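PDB 5GZT: chitinase from Paenibacillus sp. FPU-7, which probably cleaves chitin and chitodextrins at random internal beta-1,4 linkages between N-acetylglucosamine units, as an endo-acting glycoside hydrolase of family 18. Local coordinates for residues V661-A664 and Q668-A671. Numbering follows the deposited sequence.
Sequences VTMA and QLPA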
ATOM      1  N   VAL B 661      11.341 -40.515  -1.684  1.00 15.32           N
ATOM      2  CA  VAL B 661      11.648 -41.657  -0.867  1.00 16.54           C
ATOM      3  C   VAL B 661      12.061 -42.766  -1.848  1.00 18.85           C
ATOM      4  O   VAL B 661      11.318 -43.020  -2.829  1.00 18.20           O
ATOM      5  CB  VAL B 661      10.501 -42.101  -0.016  1.00 17.51           C
ATOM      6  CG1 VAL B 661      10.867 -43.370   0.737  1.00 19.42           C
ATOM      7  CG2 VAL B 661      10.091 -40.996   0.965  1.00 19.75           C
ATOM      8  N   THR B 662      13.252 -43.324  -1.654  1.00 17.29           N
ATOM      9  CA  THR B 662      13.832 -44.283  -2.608  1.00 19.70           C
ATOM     10  C   THR B 662      13.816 -45.739  -2.063  1.00 18.39           C
ATOM     11  O   THR B 662      14.259 -46.008  -0.923  1.00 17.06           O
ATOM     12  CB  THR B 662      15.256 -43.909  -2.883  1.00 19.15           C
ATOM     13  OG1 THR B 662      15.310 -42.575  -3.339  1.00 17.96           O
ATOM     14  CG2 THR B 662      15.851 -44.850  -3.980  1.00 21.31           C
ATOM     15  N   MET B 663      13.320 -46.655  -2.899  1.00 17.55           N
ATOM     16  CA  MET B 663      13.270 -48.083  -2.607  1.00 18.03           C
ATOM     17  C   MET B 663      14.682 -48.557  -2.305  1.00 18.03           C
ATOM     18  O   MET B 663      15.630 -48.114  -2.921  1.00 18.34           O
ATOM     19  CB  MET B 663      12.698 -48.884  -3.787  1.00 17.85           C
ATOM     20  CG  MET B 663      11.229 -48.536  -4.174  1.00 15.92           C
ATOM     21  SD  MET B 663      10.118 -49.196  -2.968  1.00 18.55           S
ATOM     22  CE  MET B 663      10.399 -50.965  -3.006  1.00 17.33           C
ATOM     23  N   ALA B 664      14.829 -49.438  -1.331  1.00 18.70           N
ATOM     24  CA  ALA B 664      16.171 -50.046  -1.050  1.00 18.08           C
ATOM     25  C   ALA B 664      16.383 -51.269  -1.922  1.00 18.39           C
ATOM     26  O   ALA B 664      17.477 -51.557  -2.283  1.00 20.50           O
ATOM     27  CB  ALA B 664      16.148 -50.497   0.413  1.00 22.01           C
ATOM     28  N   GLN B 668      11.700 -53.673  -1.040  1.00 18.54           N
ATOM     29  CA  GLN B 668      11.767 -53.050   0.338  1.00 21.67           C
ATOM     30  C   GLN B 668      11.757 -51.524   0.254  1.00 18.77           C
ATOM     31  O   GLN B 668      12.635 -50.937  -0.398  1.00 19.16           O
ATOM     32  CB  GLN B 668      12.984 -53.567   1.093  1.00 28.28           C
ATOM     33  CG  GLN B 668      12.768 -53.680   2.619  1.00 40.58           C
ATOM     34  CD  GLN B 668      11.510 -54.453   3.127  1.00 42.88           C
ATOM     35  OE1 GLN B 668      11.024 -55.450   2.526  1.00 45.53           O
ATOM     36  NE2 GLN B 668      10.976 -53.970   4.283  1.00 44.44           N
ATOM     37  N   LEU B 669      10.717 -50.925   0.843  1.00 19.31           N
ATOM     38  CA  LEU B 669      10.603 -49.476   0.890  1.00 19.72           C
ATOM     39  C   LEU B 669      11.053 -49.029   2.275  1.00 20.56           C
ATOM     40  O   LEU B 669      10.436 -49.436   3.223  1.00 19.97           O
ATOM     41  CB  LEU B 669       9.164 -49.115   0.683  1.00 19.50           C
ATOM     42  CG  LEU B 669       8.848 -47.633   0.744  1.00 21.40           C
ATOM     43  CD1 LEU B 669       9.495 -46.850  -0.348  1.00 24.48           C
ATOM     44  CD2 LEU B 669       7.363 -47.492   0.659  1.00 25.21           C
ATOM     45  N   PRO B 670      12.105 -48.239   2.400  1.00 21.35           N
ATOM     46  CA  PRO B 670      12.439 -47.776   3.777  1.00 24.71           C
ATOM     47  C   PRO B 670      11.452 -46.700   4.255  1.00 23.68           C
ATOM     48  O   PRO B 670      10.642 -46.164   3.465  1.00 22.28           O
ATOM     49  CB  PRO B 670      13.829 -47.225   3.667  1.00 27.65           C
ATOM     50  CG  PRO B 670      14.044 -46.986   2.205  1.00 31.45           C
ATOM     51  CD  PRO B 670      13.075 -47.818   1.414  1.00 25.97           C
ATOM     52  N   ALA B 671      11.511 -46.410   5.548  1.00 21.49           N
ATOM     53  CA  ALA B 671      10.782 -45.301   6.117  1.00 20.43           C
ATOM     54  C   ALA B 671      11.298 -44.047   5.489  1.00 17.86           C
ATOM     55  O   ALA B 671      12.446 -43.955   5.088  1.00 20.86           O
ATOM     56  CB  ALA B 671      10.981 -45.230   7.646  1.00 22.50           C
TER
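A664 N donates to Q668 O, the one backbone hydrogen bond between 661-664 and 668-671: the atoms lie 2.8 Å apart, and the angle at the hydrogen is 149°. M663 CE comes within 3.4 Å of the same Q668 O, so the accepting oxygen is met by a methyl as well as by the amide. P670 has no amide hydrogen; its ring carbon CD stands against segment 661-664, 3.2 Å from T662 O, a contact without a hydrogen bond. The same CD is 4.2 Å from A664 CB.

The two segments belong to the immunoglobulin-like domain of the chitinase and are joined by a three-residue turn. Strand 660-662 is the edge of a sheet in which it runs parallel to 754-759, whereas 668-678 is the edge of a second sheet, hydrogen-bonded to 714-723. The connection therefore passes from one sheet to the other, as in a beta-sandwich, and T665 OG1 in the turn is hydrogen-bonded to Q668 N.

The apolar contacts centre on L669, which M663 and V661 touch. The methionine chain is set by chi1 and a bend at chi2 (-74°), which together place SD 3.6 Å from L669 CD1; a second bend, at chi3 (-60°), then brings CE toward Q668 O. The side chains of M663 and L669 cross at about a right angle, and V661 meets L669 in the same way, CG1 to CD1 at 3.9 Å. L669 CD1 thus lies against both residues, while I758 of strand 754-759 touches M663 and L669. The amide of Q668 turns from this cluster, and its OE1 is hydrogen-bonded to T723 OG1.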